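Local atomic coordinates of hyperosmolarity resistance protein Emb (Staphylococcus epidermidis, PDB entry 6GV5), a protein that probably mediates staphylococcal adherence to the host extracellular matrix by binding surface-immobilised fibronectin. Residues T10-Q15 and K45-A50; S68-N73 and E85-A90. All blocks are in the same frame, centred on the assembly; numbering follows the deposited sequence. Where two conformers were deposited one is given.

Contact 1 (T10-Q15 and K45-A50)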
loop_
_atom_site.group_PDB
_atom_site.type_symbol
_atom_site.label_atom_id
_atom_site.label_comp_id
_atom_site.label_asym_id
_atom_site.label_seq_id
_atom_site.Cartn_x
_atom_site.Cartn_y
_atom_site.Cartn_z
ATOM N N THR A 10 -5.632 6.418 21.027
ATOM C CA THR A 10 -4.973 5.182 21.434
ATOM C C THR A 10 -5.548 3.989 20.683
ATOM O O THR A 10 -4.804 3.152 20.156
ATOM C CB THR A 10 -5.116 4.991 22.946
ATOM O OG1 THR A 10 -4.419 6.045 23.625
ATOM C CG2 THR A 10 -4.551 3.650 23.373
ATOM N N ASP A 11 -6.879 3.903 20.607
ATOM C CA ASP A 11 -7.519 2.799 19.903
ATOM C C ASP A 11 -7.110 2.773 18.438
ATOM O O ASP A 11 -6.798 1.713 17.887
ATOM C CB ASP A 11 -9.040 2.915 20.024
ATOM C CG ASP A 11 -9.767 1.927 19.135
ATOM O OD1 ASP A 11 -9.790 0.726 19.478
ATOM O OD2 ASP A 11 -10.308 2.348 18.087
ATOM N N ALA A 12 -7.114 3.937 17.786
ATOM C CA ALA A 12 -6.777 3.994 16.368
ATOM C C ALA A 12 -5.337 3.564 16.127
ATOM O O ALA A 12 -5.053 2.825 15.177
ATOM C CB ALA A 12 -7.010 5.402 15.827
ATOM N N LYS A 13 -4.411 4.018 16.976
ATOM C CA LYS A 13 -3.014 3.643 16.788
ATOM C C LYS A 13 -2.812 2.152 17.017
ATOM O O LYS A 13 -2.009 1.512 16.325
ATOM C CB LYS A 13 -2.128 4.463 17.723
ATOM C CG LYS A 13 -2.066 5.935 17.372
ATOM C CD LYS A 13 -1.123 6.686 18.299
ATOM C CE LYS A 13 -1.723 6.858 19.691
ATOM N NZ LYS A 13 -0.777 7.550 20.614
ATOM N N GLN A 14 -3.541 1.576 17.975
ATOM C CA GLN A 14 -3.466 0.138 18.197
ATOM C C GLN A 14 -3.960 -0.636 16.981
ATOM O O GLN A 14 -3.345 -1.630 16.579
ATOM C CB GLN A 14 -4.269 -0.235 19.443
ATOM C CG GLN A 14 -3.628 0.247 20.736
ATOM C CD GLN A 14 -4.516 0.031 21.948
ATOM O OE1 GLN A 14 -5.713 -0.226 21.817
ATOM N NE2 GLN A 14 -3.931 0.133 23.136
ATOM N N GLN A 15 -5.071 -0.198 16.379
ATOM C CA GLN A 15 -5.551 -0.852 15.169
ATOM C C GLN A 15 -4.514 -0.767 14.058
ATOM O O GLN A 15 -4.262 -1.753 13.352
ATOM C CB GLN A 15 -6.864 -0.221 14.704
ATOM C CG GLN A 15 -8.027 -0.411 15.662
ATOM C CD GLN A 15 -9.363 -0.057 15.034
ATOM O OE1 GLN A 15 -9.666 -0.480 13.918
ATOM N NE2 GLN A 15 -10.167 0.720 15.750
ATOM N N LYS A 45 -11.936 9.706 10.718
ATOM C CA LYS A 45 -11.659 9.915 9.302
ATOM C C LYS A 45 -10.264 9.420 8.951
ATOM O O LYS A 45 -10.062 8.736 7.940
ATOM C CB LYS A 45 -11.789 11.396 8.945
ATOM C CG LYS A 45 -13.179 11.982 9.103
ATOM C CD LYS A 45 -13.143 13.497 8.914
ATOM C CE LYS A 45 -14.454 14.150 9.329
ATOM N NZ LYS A 45 -14.338 15.637 9.386
ATOM N N GLN A 46 -9.278 9.764 9.781
ATOM C CA GLN A 46 -7.906 9.351 9.507
ATOM C C GLN A 46 -7.733 7.848 9.675
ATOM O O GLN A 46 -6.959 7.232 8.933
ATOM C CB GLN A 46 -6.945 10.117 10.415
ATOM C CG GLN A 46 -6.871 11.604 10.105
ATOM C CD GLN A 46 -6.413 11.874 8.683
ATOM O OE1 GLN A 46 -5.638 11.102 8.114
ATOM N NE2 GLN A 46 -6.898 12.964 8.098
ATOM N N LEU A 47 -8.440 7.237 10.630
ATOM C CA LEU A 47 -8.386 5.784 10.768
ATOM C C LEU A 47 -9.026 5.104 9.565
ATOM O O LEU A 47 -8.525 4.081 9.085
ATOM C CB LEU A 47 -9.080 5.352 12.059
ATOM C CG LEU A 47 -9.154 3.846 12.298
ATOM C CD1 LEU A 47 -7.761 3.224 12.422
ATOM C CD2 LEU A 47 -9.982 3.550 13.543
ATOM N N SER A 48 -10.143 5.649 9.073
ATOM C CA SER A 48 -10.753 5.113 7.860
ATOM C C SER A 48 -9.781 5.195 6.689
ATOM O O SER A 48 -9.656 4.245 5.904
ATOM C CB SER A 48 -12.042 5.874 7.549
ATOM O OG SER A 48 -12.658 5.387 6.365
ATOM N N HIS A 49 -9.071 6.318 6.565
ATOM C CA HIS A 49 -8.061 6.457 5.521
ATOM C C HIS A 49 -6.951 5.430 5.689
ATOM O O HIS A 49 -6.504 4.820 4.707
ATOM C CB HIS A 49 -7.499 7.880 5.549
ATOM C CG HIS A 49 -6.133 8.014 4.949
ATOM N ND1 HIS A 49 -5.086 8.612 5.616
ATOM C CD2 HIS A 49 -5.646 7.643 3.741
ATOM C CE1 HIS A 49 -4.010 8.596 4.849
ATOM N NE2 HIS A 49 -4.323 8.013 3.707
ATOM N N ALA A 50 -6.496 5.216 6.925
ATOM C CA ALA A 50 -5.447 4.230 7.166
ATOM C C ALA A 50 -5.915 2.830 6.788
ATOM O O ALA A 50 -5.145 2.039 6.235
ATOM C CB ALA A 50 -5.018 4.267 8.632
#
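Helical segments 10-15 and 45-50 run in the same general direction and come closest at Ala12 and Leu47, whose CA atoms are 6.1 Å apart. Both lie in the GA-module sequence region. Helices 2-18, 24-35 and 40-65 pack together here, consistent with the three-helix bundle of that family. Leu47 carries the contact from its side. Its CG is anti to the backbone N (chi1 177°), and this turns CG toward helix 2-18, where CD1 and CD2 make separate contacts. CD1 lies against the Ala12 turn, 4.1 Å from Ala12 CB and 3.9 Å from Ala12 O. The close CA approach is consistent with the small side chain of Ala12. CD2 meets the end of Gln15, with Leu47 CD2 to Gln15 NE2 at 3.6 Å. The two side chains cross at about a right angle. Leu47 also touches Ile16. The Gln15 amide has two further partners: OE1 makes a weak hydrogen bond with Lys51 NZ, and NE2 binds the carboxylate one turn back. That bond, Gln15 NE2 to Asp11 OD2, is 2.9 Å long and bent (143°). It reaches the syn side of OD2 but lies 33° out of the carboxylate plane.

Contact 2 (S68-N73 and E85-A90)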
loop_
_atom_site.group_PDB
_atom_site.type_symbol
_atom_site.label_atom_id
_atom_site.label_comp_id
_atom_site.label_asym_id
_atom_site.label_seq_id
_atom_site.Cartn_x
_atom_site.Cartn_y
_atom_site.Cartn_z
ATOM N N SER A 68 7.799 -13.538 -9.421
ATOM C CA SER A 68 8.500 -14.737 -9.887
ATOM C C SER A 68 7.526 -15.797 -10.392
ATOM O O SER A 68 7.817 -16.484 -11.376
ATOM C CB SER A 68 9.383 -15.291 -8.773
ATOM O OG SER A 68 10.506 -14.457 -8.564
ATOM N N LEU A 69 6.371 -15.957 -9.732
ATOM C CA LEU A 69 5.336 -16.845 -10.256
ATOM C C LEU A 69 4.878 -16.408 -11.644
ATOM O O LEU A 69 4.674 -17.241 -12.530
ATOM C CB LEU A 69 4.137 -16.882 -9.310
ATOM C CG LEU A 69 4.054 -18.004 -8.286
ATOM C CD1 LEU A 69 2.834 -17.792 -7.400
ATOM C CD2 LEU A 69 4.003 -19.342 -8.974
ATOM N N VAL A 70 4.701 -15.098 -11.843
ATOM C CA VAL A 70 4.271 -14.572 -13.130
ATOM C C VAL A 70 5.333 -14.849 -14.187
ATOM O O VAL A 70 5.024 -15.295 -15.296
ATOM C CB VAL A 70 3.970 -13.065 -13.012
ATOM C CG1 VAL A 70 3.811 -12.433 -14.397
ATOM C CG2 VAL A 70 2.717 -12.817 -12.159
ATOM N N ARG A 71 6.600 -14.587 -13.854
ATOM C CA ARG A 71 7.663 -14.824 -14.827
ATOM C C ARG A 71 7.710 -16.275 -15.261
ATOM O O ARG A 71 8.014 -16.571 -16.421
ATOM C CB ARG A 71 9.025 -14.410 -14.274
ATOM C CG ARG A 71 9.194 -12.917 -14.055
ATOM C CD ARG A 71 10.620 -12.538 -13.638
ATOM N NE ARG A 71 10.631 -11.172 -13.128
ATOM C CZ ARG A 71 10.553 -10.836 -11.851
ATOM N NH1 ARG A 71 10.517 -11.769 -10.907
ATOM N NH2 ARG A 71 10.504 -9.553 -11.519
ATOM N N GLN A 72 7.403 -17.203 -14.343
ATOM C CA GLN A 72 7.521 -18.624 -14.642
ATOM C C GLN A 72 6.302 -19.149 -15.383
ATOM O O GLN A 72 6.441 -20.003 -16.274
ATOM C CB GLN A 72 7.725 -19.407 -13.341
ATOM C CG GLN A 72 8.240 -20.820 -13.556
ATOM C CD GLN A 72 9.639 -20.832 -14.130
ATOM O OE1 GLN A 72 10.496 -20.014 -13.761
ATOM N NE2 GLN A 72 9.880 -21.750 -15.049
ATOM N N ASN A 73 5.112 -18.664 -15.043
ATOM C CA ASN A 73 3.882 -19.311 -15.488
ATOM C C ASN A 73 3.131 -18.573 -16.577
ATOM O O ASN A 73 2.228 -19.164 -17.185
ATOM C CB ASN A 73 2.944 -19.525 -14.293
ATOM C CG ASN A 73 3.572 -20.371 -13.215
ATOM O OD1 ASN A 73 3.634 -19.975 -12.052
ATOM N ND2 ASN A 73 4.061 -21.541 -13.598
ATOM N N GLU A 85 9.976 -5.522 -20.361
ATOM C CA GLU A 85 10.504 -4.315 -19.743
ATOM C C GLU A 85 9.412 -3.546 -19.010
ATOM O O GLU A 85 9.655 -3.019 -17.920
ATOM C CB GLU A 85 11.175 -3.433 -20.805
ATOM C CG GLU A 85 12.405 -4.049 -21.467
ATOM C CD GLU A 85 13.609 -4.147 -20.547
ATOM O OE1 GLU A 85 13.912 -3.169 -19.824
ATOM O OE2 GLU A 85 14.260 -5.214 -20.539
ATOM N N ALA A 86 8.210 -3.457 -19.596
ATOM C CA ALA A 86 7.115 -2.760 -18.923
ATOM C C ALA A 86 6.778 -3.417 -17.596
ATOM O O ALA A 86 6.508 -2.732 -16.600
ATOM C CB ALA A 86 5.899 -2.729 -19.833
ATOM N N TYR A 87 6.809 -4.745 -17.556
ATOM C CA TYR A 87 6.505 -5.437 -16.312
ATOM C C TYR A 87 7.591 -5.178 -15.268
ATOM O O TYR A 87 7.301 -4.874 -14.108
ATOM C CB TYR A 87 6.358 -6.924 -16.580
ATOM C CG TYR A 87 5.915 -7.713 -15.371
ATOM C CD1 TYR A 87 4.664 -7.504 -14.801
ATOM C CD2 TYR A 87 6.750 -8.657 -14.791
ATOM C CE1 TYR A 87 4.259 -8.235 -13.695
ATOM C CE2 TYR A 87 6.349 -9.392 -13.707
ATOM C CZ TYR A 87 5.116 -9.173 -13.154
ATOM O OH TYR A 87 4.735 -9.907 -12.048
ATOM N N GLU A 88 8.867 -5.279 -15.658
ATOM C CA GLU A 88 9.930 -5.079 -14.687
ATOM C C GLU A 88 9.952 -3.643 -14.175
ATOM O O GLU A 88 10.261 -3.400 -13.004
ATOM C CB GLU A 88 11.285 -5.457 -15.284
ATOM C CG GLU A 88 11.388 -6.892 -15.716
ATOM C CD GLU A 88 11.076 -7.892 -14.610
ATOM O OE1 GLU A 88 11.107 -7.511 -13.425
ATOM O OE2 GLU A 88 10.816 -9.073 -14.973
ATOM N N GLN A 89 9.661 -2.669 -15.050
ATOM C CA GLN A 89 9.571 -1.279 -14.617
ATOM C C GLN A 89 8.474 -1.110 -13.571
ATOM O O GLN A 89 8.667 -0.451 -12.541
ATOM C CB GLN A 89 9.286 -0.370 -15.813
ATOM C CG GLN A 89 10.421 -0.208 -16.807
ATOM C CD GLN A 89 9.987 0.518 -18.078
ATOM O OE1 GLN A 89 8.850 0.989 -18.191
ATOM N NE2 GLN A 89 10.889 0.596 -19.047
ATOM N N ALA A 90 7.295 -1.699 -13.837
ATOM C CA ALA A 90 6.177 -1.557 -12.898
ATOM C C ALA A 90 6.474 -2.249 -11.575
ATOM O O ALA A 90 6.181 -1.704 -10.500
ATOM C CB ALA A 90 4.899 -2.103 -13.527
#
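Tyr87 lays the hydroxyl end of its ring against Val70. Its OH is 3.4 Å from Val70 CB, and its CZ is 3.7 Å from Val70 CG1. The methyl CG1 meets the ring obliquely, while Val70 CG2 touches the hydroxyl oxygen. Tyr87 gets there because its CG is anti to the backbone N (chi1 -175°), which points the ring across the space between the helices. That reach is needed, since even the nearest CA atoms, those of Arg71 and Tyr87, are 9.6 Å apart. Both Val70 and Tyr87 are buried. Both segments lie in the FIVAR sequence region, where the short helix 67-73 and helix 81-99 pack with helix 108-123. That third helix covers the same pair through Glu122, and Leu125 packs on both side chains. Beside this apolar pair, a salt bridge closes the more exposed flank. Arg71 stretches out from CG to NE, and Glu88, bent at chi2, comes from the opposite direction. The grip is side-on and has two bonds. Arg71 NE gives a straight bond of 2.8 Å to Glu88 OE2 (179°). Arg71 NH2 binds Glu88 OE1 at 2.9 Å. Each oxygen uses its syn lone pair. The guanidinium and carboxylate planes are only 15° apart, so the two flat groups meet edge to edge. Glu88 OE2 also takes part in a weak hydrogen bond with the hydroxyl of Tyr76.

From the N terminus, helix 2-18 enters contact 1 first. The chain then passes through helix 24-35 and returns on helix 40-65, where contact 1 closes a loop of 29 residues. Helix 40-65 is followed by helix 67-73, which opens contact 2. That contact closes on helix 81-99 after 11 residues. The two loops are in series and neither nest nor cross. They lie on opposite sides of the chain's centre, with contact centres 34 Å apart and nearest atoms about 20 Å apart. Contact 1 lies in the GA-module sequence region and contact 2 in the FIVAR region. A hydrogen bond between His49 NE2 and Ile106 O joins segment 45-50 to the chain just before helix 108-123.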